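Local structure of cellobiose 2-epimerase (Ruminococcus albus, 3VW5) at residues V235-H243 / L288-I297; I245-R253 / H374-R385. The protein reversibly epimerises cellobiose to 4-O-beta-D-glucopyranosyl-D-mannose, acting on an unmodified sugar, and folds as an (alpha/alpha)6 barrel. The protein carries 2 engineered substitutions. All blocks are in the same frame, centred on the assembly; numbering follows the deposited sequence.

Contact 1 (V235-H243 / L288-I297)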
loop_
_atom_site.group_PDB
_atom_site.type_symbol
_atom_site.label_atom_id
_atom_site.label_comp_id
_atom_site.label_asym_id
_atom_site.label_seq_id
_atom_site.Cartn_x
_atom_site.Cartn_y
_atom_site.Cartn_z
ATOM N N VAL A 235 9.536 -17.223 10.723
ATOM C CA VAL A 235 10.717 -16.580 11.285
ATOM C C VAL A 235 10.233 -15.432 12.161
ATOM O O VAL A 235 9.439 -14.608 11.708
ATOM C CB VAL A 235 11.582 -15.963 10.174
ATOM C CG1 VAL A 235 12.426 -14.808 10.731
ATOM C CG2 VAL A 235 12.436 -17.023 9.488
ATOM N N GLY A 236 10.703 -15.373 13.403
ATOM C CA GLY A 236 10.183 -14.419 14.365
ATOM C C GLY A 236 8.742 -14.733 14.733
ATOM O O GLY A 236 8.199 -15.785 14.371
ATOM N N ASP A 237 8.104 -13.816 15.448
ATOM C CA ASP A 237 6.730 -14.025 15.859
ATOM C C ASP A 237 5.998 -12.690 15.883
ATOM O O ASP A 237 5.769 -12.108 16.945
ATOM C CB ASP A 237 6.703 -14.669 17.240
ATOM C CG ASP A 237 5.287 -14.912 17.754
ATOM O OD1 ASP A 237 5.161 -15.140 18.980
ATOM O OD2 ASP A 237 4.323 -14.872 16.944
ATOM N N ILE A 238 5.640 -12.200 14.704
ATOM C CA ILE A 238 5.050 -10.879 14.594
ATOM C C ILE A 238 3.620 -10.963 14.082
ATOM O O ILE A 238 3.322 -11.673 13.124
ATOM C CB ILE A 238 5.907 -9.959 13.711
ATOM C CG1 ILE A 238 7.235 -9.683 14.407
ATOM C CG2 ILE A 238 5.193 -8.649 13.436
ATOM C CD1 ILE A 238 8.270 -9.150 13.482
ATOM N N HIS A 239 2.723 -10.258 14.756
ATOM C CA HIS A 239 1.393 -10.072 14.223
ATOM C C HIS A 239 1.202 -8.591 13.883
ATOM O O HIS A 239 1.108 -7.735 14.774
ATOM C CB HIS A 239 0.331 -10.577 15.197
ATOM C CG HIS A 239 -1.025 -10.703 14.580
ATOM N ND1 HIS A 239 -2.068 -11.358 15.191
ATOM C CD2 HIS A 239 -1.507 -10.252 13.395
ATOM C CE1 HIS A 239 -3.136 -11.309 14.413
ATOM N NE2 HIS A 239 -2.821 -10.638 13.319
ATOM N N SER A 240 1.193 -8.287 12.592
ATOM C CA SER A 240 0.992 -6.914 12.148
ATOM C C SER A 240 -0.489 -6.689 11.863
ATOM O O SER A 240 -1.000 -7.040 10.801
ATOM C CB SER A 240 1.865 -6.594 10.933
ATOM O OG SER A 240 1.479 -5.387 10.299
ATOM N N TYR A 241 -1.176 -6.126 12.848
ATOM C CA TYR A 241 -2.599 -5.832 12.734
ATOM C C TYR A 241 -2.966 -5.047 11.458
ATOM O O TYR A 241 -4.018 -5.284 10.840
ATOM C CB TYR A 241 -3.054 -5.041 13.956
ATOM C CG TYR A 241 -2.724 -5.681 15.285
ATOM C CD1 TYR A 241 -2.897 -7.048 15.487
ATOM C CD2 TYR A 241 -2.252 -4.911 16.352
ATOM C CE1 TYR A 241 -2.610 -7.636 16.707
ATOM C CE2 TYR A 241 -1.957 -5.486 17.573
ATOM C CZ TYR A 241 -2.142 -6.847 17.748
ATOM O OH TYR A 241 -1.861 -7.409 18.972
ATOM N N GLY A 242 -2.109 -4.097 11.090
ATOM C CA GLY A 242 -2.322 -3.268 9.920
ATOM C C GLY A 242 -2.396 -4.077 8.641
ATOM O O GLY A 242 -3.351 -3.959 7.871
ATOM N N HIS A 243 -1.392 -4.911 8.407
ATOM C CA HIS A 243 -1.416 -5.773 7.228
ATOM C C HIS A 243 -2.592 -6.737 7.235
ATOM O O HIS A 243 -3.129 -7.074 6.189
ATOM C CB HIS A 243 -0.109 -6.525 7.071
ATOM C CG HIS A 243 1.035 -5.652 6.682
ATOM N ND1 HIS A 243 2.019 -5.269 7.568
ATOM C CD2 HIS A 243 1.356 -5.080 5.497
ATOM C CE1 HIS A 243 2.899 -4.509 6.947
ATOM N NE2 HIS A 243 2.519 -4.373 5.691
ATOM N N LEU A 288 -6.763 1.538 16.204
ATOM C CA LEU A 288 -6.105 0.265 15.959
ATOM C C LEU A 288 -4.679 0.285 16.498
ATOM O O LEU A 288 -3.892 1.194 16.189
ATOM C CB LEU A 288 -6.076 -0.006 14.458
ATOM C CG LEU A 288 -6.808 -1.213 13.871
ATOM C CD1 LEU A 288 -5.804 -2.255 13.392
ATOM C CD2 LEU A 288 -7.830 -1.826 14.824
ATOM N N ASN A 289 -4.334 -0.714 17.299
ATOM C CA ASN A 289 -2.935 -0.913 17.648
ATOM C C ASN A 289 -2.102 -1.336 16.438
ATOM O O ASN A 289 -2.635 -1.777 15.418
ATOM C CB ASN A 289 -2.793 -1.943 18.770
ATOM C CG ASN A 289 -3.387 -1.460 20.073
ATOM O OD1 ASN A 289 -3.436 -0.255 20.342
ATOM N ND2 ASN A 289 -3.860 -2.395 20.883
ATOM N N ASN A 290 -0.788 -1.205 16.573
ATOM C CA ASN A 290 0.149 -1.521 15.501
ATOM C C ASN A 290 0.423 -3.021 15.331
ATOM O O ASN A 290 0.087 -3.621 14.301
ATOM C CB ASN A 290 1.458 -0.761 15.739
ATOM C CG ASN A 290 2.377 -0.786 14.543
ATOM O OD1 ASN A 290 1.924 -0.813 13.389
ATOM N ND2 ASN A 290 3.685 -0.779 14.809
ATOM N N GLU A 291 1.031 -3.632 16.342
ATOM C CA GLU A 291 1.466 -5.018 16.207
ATOM C C GLU A 291 1.725 -5.708 17.537
ATOM O O GLU A 291 1.944 -5.065 18.560
ATOM C CB GLU A 291 2.750 -5.063 15.373
ATOM C CG GLU A 291 3.851 -4.177 15.958
ATOM C CD GLU A 291 5.218 -4.405 15.331
ATOM O OE1 GLU A 291 6.230 -4.383 16.082
ATOM O OE2 GLU A 291 5.285 -4.598 14.096
ATOM N N ARG A 292 1.709 -7.032 17.504
ATOM C CA ARG A 292 2.340 -7.794 18.561
ATOM C C ARG A 292 3.657 -8.367 18.041
ATOM O O ARG A 292 3.680 -9.029 17.006
ATOM C CB ARG A 292 1.439 -8.922 19.048
ATOM C CG ARG A 292 2.164 -9.911 19.973
ATOM C CD ARG A 292 1.281 -11.075 20.320
ATOM N NE ARG A 292 1.163 -12.001 19.204
ATOM C CZ ARG A 292 2.118 -12.857 18.873
ATOM N NH1 ARG A 292 3.243 -12.882 19.581
ATOM N NH2 ARG A 292 1.954 -13.689 17.857
ATOM N N ASP A 293 4.753 -8.094 18.742
ATOM C CA ASP A 293 6.032 -8.764 18.484
ATOM C C ASP A 293 6.344 -9.639 19.707
ATOM O O ASP A 293 6.719 -9.128 20.785
ATOM C CB ASP A 293 7.136 -7.730 18.230
ATOM C CG ASP A 293 8.499 -8.358 17.941
ATOM O OD1 ASP A 293 8.688 -9.588 18.138
ATOM O OD2 ASP A 293 9.403 -7.598 17.522
ATOM N N LYS A 294 6.166 -10.952 19.535
ATOM C CA LYS A 294 6.242 -11.919 20.641
ATOM C C LYS A 294 5.383 -11.532 21.852
ATOM O O LYS A 294 4.155 -11.591 21.790
ATOM C CB LYS A 294 7.690 -12.161 21.063
ATOM C CG LYS A 294 8.463 -12.958 20.044
ATOM C CD LYS A 294 9.959 -12.939 20.315
ATOM C CE LYS A 294 10.670 -13.854 19.332
ATOM N NZ LYS A 294 12.082 -13.449 19.118
ATOM N N ASN A 295 6.038 -11.131 22.941
ATOM C CA ASN A 295 5.375 -10.859 24.215
ATOM C C ASN A 295 4.893 -9.418 24.393
ATOM O O ASN A 295 4.332 -9.079 25.437
ATOM C CB ASN A 295 6.314 -11.207 25.379
ATOM C CG ASN A 295 7.638 -10.434 25.329
ATOM O OD1 ASN A 295 8.111 -10.072 24.261
ATOM N ND2 ASN A 295 8.253 -10.215 26.493
ATOM N N GLU A 296 5.116 -8.574 23.387
ATOM C CA GLU A 296 4.879 -7.136 23.532
ATOM C C GLU A 296 3.917 -6.571 22.483
ATOM O O GLU A 296 4.000 -6.904 21.301
ATOM C CB GLU A 296 6.206 -6.373 23.490
ATOM C CG GLU A 296 7.194 -6.906 24.486
ATOM C CD GLU A 296 8.529 -6.193 24.460
ATOM O OE1 GLU A 296 9.572 -6.885 24.641
ATOM O OE2 GLU A 296 8.536 -4.951 24.273
ATOM N N ILE A 297 3.003 -5.719 22.928
ATOM C CA ILE A 297 2.085 -5.038 22.034
ATOM C C ILE A 297 2.575 -3.608 21.818
ATOM O O ILE A 297 2.855 -2.887 22.784
ATOM C CB ILE A 297 0.674 -4.999 22.632
ATOM C CG1 ILE A 297 0.225 -6.403 23.048
ATOM C CG2 ILE A 297 -0.318 -4.338 21.671
ATOM C CD1 ILE A 297 -0.196 -7.279 21.907
HETATM O O HOH W 1 9.811 -11.494 16.604
HETATM O O HOH W 2 0.316 -3.130 11.760
HETATM O O HOH W 3 -3.831 -5.547 20.437
#
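Strand 238-240 pairs antiparallel with strand 291-293, the first strand of a beta hairpin that belongs to a small sheet beside the helices of the (alpha/alpha)6 barrel. H239 and R292 form the hydrogen-bonded pair: H239 N to R292 O spans 2.7 Å and R292 N to H239 O 2.9 Å. The non-hydrogen-bonded pairs I238-D293 and S240-E291 flank it.

The close-packed part is around Y241, at the start of helix 241-258. With CG anti to its carbonyl carbon (chi1 -54°), the ring swings across the backbone of 289-292. The carbonyl oxygen N289 O lies at the ring edge, 3.3 Å from Y241 CD2, while L288 CD1 rests against Y241 CB. I278 and I281 of helix 261-281 pack against the Y241 side chain as well. S240 is the N-cap residue, and a water joins its OG to G242 N and N290 O, tying the helix start to the neighbouring strand. Next to it a classic beta bulge sets N290 and E291 together opposite D298 of strand 296-302.

Toward the type II' turn D293-E296 the contact loosens into polar, more exposed groups. K294 N donates almost straight (172°) to D237 O, and a water links D237 N with D293 OD1, while D293 OD2 accepts a hydrogen bond from N171. R292, bent at chi3 (75°), turns its guanidinium end-on to D237: R292 NH2 reaches D237 OD2 on the syn side at 2.8 Å, and NH1 meets OD1 from above the carboxylate plane. R292 NH1 also donates to K294 O at 2.7 Å, on a carbonyl lone pair.

Contact 2 (I245-R253 / H374-R385)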
loop_
_atom_site.group_PDB
_atom_site.type_symbol
_atom_site.label_atom_id
_atom_site.label_comp_id
_atom_site.label_asym_id
_atom_site.label_seq_id
_atom_site.Cartn_x
_atom_site.Cartn_y
_atom_site.Cartn_z
ATOM N N ILE A 245 -5.775 -6.357 8.514
ATOM C CA ILE A 245 -7.001 -5.681 8.114
ATOM C C ILE A 245 -6.932 -5.184 6.658
ATOM O O ILE A 245 -7.936 -5.166 5.958
ATOM C CB ILE A 245 -7.381 -4.535 9.111
ATOM C CG1 ILE A 245 -8.854 -4.138 8.944
ATOM C CG2 ILE A 245 -6.459 -3.339 8.942
ATOM C CD1 ILE A 245 -9.809 -5.324 8.894
ATOM N N GLU A 246 -5.749 -4.798 6.205
ATOM C CA GLU A 246 -5.552 -4.408 4.812
ATOM C C GLU A 246 -5.727 -5.594 3.855
ATOM O O GLU A 246 -6.413 -5.501 2.829
ATOM C CB GLU A 246 -4.159 -3.815 4.623
ATOM C CG GLU A 246 -3.915 -3.241 3.251
ATOM C CD GLU A 246 -2.473 -2.842 3.048
ATOM O OE1 GLU A 246 -1.631 -3.188 3.909
ATOM O OE2 GLU A 246 -2.179 -2.175 2.030
ATOM N N ALA A 247 -5.098 -6.714 4.194
ATOM C CA ALA A 247 -5.193 -7.911 3.374
ATOM C C ALA A 247 -6.640 -8.354 3.178
ATOM O O ALA A 247 -6.999 -8.816 2.098
ATOM C CB ALA A 247 -4.354 -9.034 3.957
ATOM N N THR A 248 -7.479 -8.196 4.201
ATOM C CA THR A 248 -8.869 -8.653 4.097
ATOM C C THR A 248 -9.613 -8.022 2.931
ATOM O O THR A 248 -10.213 -8.736 2.125
ATOM C CB THR A 248 -9.683 -8.436 5.378
ATOM O OG1 THR A 248 -9.801 -7.028 5.664
ATOM C CG2 THR A 248 -9.041 -9.191 6.545
ATOM N N TRP A 249 -9.596 -6.693 2.834
ATOM C CA TRP A 249 -10.320 -6.054 1.735
ATOM C C TRP A 249 -9.594 -6.166 0.386
ATOM O O TRP A 249 -10.226 -6.240 -0.656
ATOM C CB TRP A 249 -10.706 -4.605 2.057
ATOM C CG TRP A 249 -9.615 -3.572 1.969
ATOM C CD1 TRP A 249 -8.837 -3.123 2.996
ATOM C CD2 TRP A 249 -9.216 -2.819 0.812
ATOM N NE1 TRP A 249 -7.971 -2.154 2.553
ATOM C CE2 TRP A 249 -8.183 -1.946 1.218
ATOM C CE3 TRP A 249 -9.631 -2.795 -0.522
ATOM C CZ2 TRP A 249 -7.553 -1.058 0.332
ATOM C CZ3 TRP A 249 -9.003 -1.919 -1.399
ATOM C CH2 TRP A 249 -7.972 -1.060 -0.969
ATOM N N LEU A 250 -8.269 -6.205 0.426
ATOM C CA LEU A 250 -7.460 -6.366 -0.772
ATOM C C LEU A 250 -7.716 -7.720 -1.427
ATOM O O LEU A 250 -7.765 -7.834 -2.650
ATOM C CB LEU A 250 -5.985 -6.241 -0.416
ATOM C CG LEU A 250 -5.271 -4.994 -0.920
ATOM C CD1 LEU A 250 -6.261 -3.876 -1.159
ATOM C CD2 LEU A 250 -4.171 -4.591 0.036
ATOM N N MET A 251 -7.873 -8.754 -0.612
ATOM C CA MET A 251 -8.103 -10.084 -1.148
ATOM C C MET A 251 -9.521 -10.254 -1.719
ATOM O O MET A 251 -9.702 -10.927 -2.741
ATOM C CB MET A 251 -7.777 -11.138 -0.097
ATOM C CG MET A 251 -6.297 -11.383 0.030
ATOM S SD MET A 251 -5.837 -12.744 1.132
ATOM C CE MET A 251 -6.529 -12.242 2.697
ATOM N N ASP A 252 -10.509 -9.644 -1.060
ATOM C CA ASP A 252 -11.879 -9.620 -1.569
ATOM C C ASP A 252 -11.890 -8.887 -2.890
ATOM O O ASP A 252 -12.523 -9.324 -3.847
ATOM C CB ASP A 252 -12.835 -8.917 -0.597
ATOM C CG ASP A 252 -13.188 -9.774 0.606
ATOM O OD1 ASP A 252 -12.987 -11.005 0.547
ATOM O OD2 ASP A 252 -13.670 -9.214 1.616
ATOM N N ARG A 253 -11.174 -7.766 -2.932
ATOM C CA ARG A 253 -11.044 -6.984 -4.154
ATOM C C ARG A 253 -10.535 -7.873 -5.278
ATOM O O ARG A 253 -11.121 -7.907 -6.352
ATOM C CB ARG A 253 -10.108 -5.790 -3.937
ATOM C CG ARG A 253 -9.711 -4.993 -5.195
ATOM C CD ARG A 253 -10.902 -4.348 -5.893
ATOM N NE ARG A 253 -11.976 -3.985 -4.973
ATOM C CZ ARG A 253 -12.106 -2.785 -4.400
ATOM N NH1 ARG A 253 -11.214 -1.820 -4.646
ATOM N NH2 ARG A 253 -13.132 -2.549 -3.573
ATOM N N HIS A 374 -1.818 5.327 1.124
ATOM C CA HIS A 374 -2.692 4.749 2.147
ATOM C C HIS A 374 -3.870 5.651 2.536
ATOM O O HIS A 374 -5.027 5.196 2.582
ATOM C CB HIS A 374 -1.898 4.333 3.394
ATOM C CG HIS A 374 -1.115 3.066 3.223
ATOM N ND1 HIS A 374 -1.718 1.828 3.118
ATOM C CD2 HIS A 374 0.220 2.844 3.154
ATOM C CE1 HIS A 374 -0.785 0.899 2.988
ATOM N NE2 HIS A 374 0.398 1.489 3.013
ATOM N N ASN A 375 -3.593 6.919 2.836
ATOM C CA ASN A 375 -4.666 7.790 3.312
ATOM C C ASN A 375 -5.548 8.294 2.164
ATOM O O ASN A 375 -6.783 8.424 2.317
ATOM C CB ASN A 375 -4.142 8.927 4.207
ATOM C CG ASN A 375 -3.066 9.734 3.538
ATOM O OD1 ASN A 375 -2.705 9.469 2.391
ATOM N ND2 ASN A 375 -2.547 10.734 4.240
ATOM N N GLY A 376 -4.909 8.556 1.019
ATOM C CA GLY A 376 -5.609 8.763 -0.242
ATOM C C GLY A 376 -6.559 7.624 -0.592
ATOM O O GLY A 376 -7.747 7.841 -0.871
ATOM N N ARG A 377 -6.056 6.394 -0.550
ATOM C CA ARG A 377 -6.904 5.261 -0.909
ATOM C C ARG A 377 -8.132 5.142 -0.008
ATOM O O ARG A 377 -9.226 4.872 -0.490
ATOM C CB ARG A 377 -6.127 3.950 -0.949
ATOM C CG ARG A 377 -6.881 2.855 -1.692
ATOM C CD ARG A 377 -5.992 1.661 -1.995
ATOM N NE ARG A 377 -5.436 1.082 -0.775
ATOM C CZ ARG A 377 -4.588 0.062 -0.744
ATOM N NH1 ARG A 377 -4.201 -0.520 -1.871
ATOM N NH2 ARG A 377 -4.133 -0.380 0.418
ATOM N N MET A 378 -7.956 5.367 1.295
ATOM C CA MET A 378 -9.085 5.289 2.233
ATOM C C MET A 378 -10.196 6.281 1.879
ATOM O O MET A 378 -11.383 5.946 1.894
ATOM C CB MET A 378 -8.621 5.528 3.670
ATOM C CG MET A 378 -9.734 5.485 4.699
ATOM S SD MET A 378 -9.396 6.643 6.036
ATOM C CE MET A 378 -9.447 8.212 5.163
ATOM N N CYS A 379 -9.805 7.507 1.566
ATOM C CA CYS A 379 -10.789 8.513 1.219
ATOM C C CYS A 379 -11.584 8.043 0.003
ATOM O O CYS A 379 -12.828 7.986 0.045
ATOM C CB CYS A 379 -10.126 9.868 0.996
ATOM S SG CYS A 379 -9.269 10.484 2.480
ATOM N N MET A 380 -10.865 7.654 -1.049
ATOM C CA MET A 380 -11.502 7.203 -2.280
ATOM C C MET A 380 -12.335 5.950 -2.107
ATOM O O MET A 380 -13.413 5.839 -2.695
ATOM C CB MET A 380 -10.468 7.022 -3.381
ATOM C CG MET A 380 -9.711 8.300 -3.613
ATOM S SD MET A 380 -8.504 8.244 -4.929
ATOM C CE MET A 380 -6.991 8.664 -4.048
ATOM N N GLU A 381 -11.865 5.012 -1.296
ATOM C CA GLU A 381 -12.595 3.765 -1.119
ATOM C C GLU A 381 -13.903 4.009 -0.389
ATOM O O GLU A 381 -14.902 3.332 -0.640
ATOM C CB GLU A 381 -11.746 2.734 -0.374
ATOM C CG GLU A 381 -10.769 1.950 -1.248
ATOM C CD GLU A 381 -11.443 0.889 -2.136
ATOM O OE1 GLU A 381 -12.516 0.346 -1.748
ATOM O OE2 GLU A 381 -10.882 0.592 -3.224
ATOM N N VAL A 382 -13.884 4.982 0.520
ATOM C CA VAL A 382 -15.034 5.295 1.363
ATOM C C VAL A 382 -16.079 5.956 0.497
ATOM O O VAL A 382 -17.261 5.583 0.512
ATOM C CB VAL A 382 -14.657 6.255 2.509
ATOM C CG1 VAL A 382 -15.910 6.898 3.102
ATOM C CG2 VAL A 382 -13.854 5.528 3.590
ATOM N N ILE A 383 -15.613 6.940 -0.264
ATOM C CA ILE A 383 -16.438 7.643 -1.221
ATOM C C ILE A 383 -17.111 6.643 -2.153
ATOM O O ILE A 383 -18.330 6.655 -2.335
ATOM C CB ILE A 383 -15.587 8.631 -2.050
ATOM C CG1 ILE A 383 -15.297 9.888 -1.228
ATOM C CG2 ILE A 383 -16.288 8.971 -3.358
ATOM C CD1 ILE A 383 -14.315 10.819 -1.871
ATOM N N THR A 384 -16.301 5.758 -2.714
ATOM C CA THR A 384 -16.737 4.852 -3.768
ATOM C C THR A 384 -17.705 3.760 -3.304
ATOM O O THR A 384 -18.568 3.336 -4.066
ATOM C CB THR A 384 -15.508 4.210 -4.436
ATOM O OG1 THR A 384 -15.138 4.987 -5.583
ATOM C CG2 THR A 384 -15.796 2.785 -4.852
ATOM N N ARG A 385 -17.562 3.308 -2.059
ATOM C CA ARG A 385 -18.431 2.264 -1.522
ATOM C C ARG A 385 -19.768 2.829 -1.054
ATOM O O ARG A 385 -20.728 2.098 -0.827
ATOM C CB ARG A 385 -17.740 1.551 -0.356
ATOM C CG ARG A 385 -16.503 0.785 -0.757
ATOM C CD ARG A 385 -15.797 0.235 0.446
ATOM N NE ARG A 385 -14.504 -0.324 0.072
ATOM C CZ ARG A 385 -14.212 -1.621 0.095
ATOM N NH1 ARG A 385 -15.120 -2.511 0.493
ATOM N NH2 ARG A 385 -13.001 -2.026 -0.269
HETATM O O HOH W 4 -12.723 -4.903 -1.097
#
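Helices 245-253 and 374-385 run at 52° to each other with their axes 14.0 Å apart at closest approach, a gap bridged by long polar side chains around W249. The indole meets R377 edge-on: W249 CZ2 lies over one face of the guanidinium, 3.2 Å from R377 NE, with the two planes 85° apart. On one indole face sits L250 CD1, while W249 NE1 bonds to E308 of helix 303-318. Bent at chi3 (59°), R377 brings NH2 to E246 OE2 on the anti side of that carboxylate, a 3.1 Å salt bridge. R377 NH1 goes to E187 and Y117, and NH2 also to E308, so several carboxylates hold this buried guanidinium in place. E246 OE2 also comes to the edge of the H374 ring, 3.5 Å from H374 CE1; H374 ND1 itself bonds to E308 and its ring stacks on W304.

Both are helices of the (alpha/alpha)6 barrel; helix 303-318 packs against side chains of each, and E308 on it binds residues of both.

At the far end R253, E381 and R385 make a salt-bridge network. R253 NH1 meets E381 OE2 on its syn side at 2.8 Å, and R385 NE reaches E381 OE1 at the same distance. The two guanidinium groups, their planes 29° apart, gather round the one E381 carboxylate. Q318 and N315 hold NH1 of R385, and a water connects its NH2 to W249 O.

Contacts 1 and 2 have their centres about 21 Å apart and share helix 241-258: residues 235-243 supply the strand leading into it and its first turn, and 245-253 the turns that follow. Along the chain the segments alternate, 235-243, 245-253, 288-297 and 374-385, so the two pairings cross. The centre of contact 1 lies about 18 Å from the centre of the chain, at the sheet beside one end of the barrel; that of contact 2, about 10 Å from it, is buried among the helices. One helix is therefore joined to the peripheral sheet at its N-terminus and, farther along, to the C-terminal helix 373-385, linking outer strands with the barrel interior.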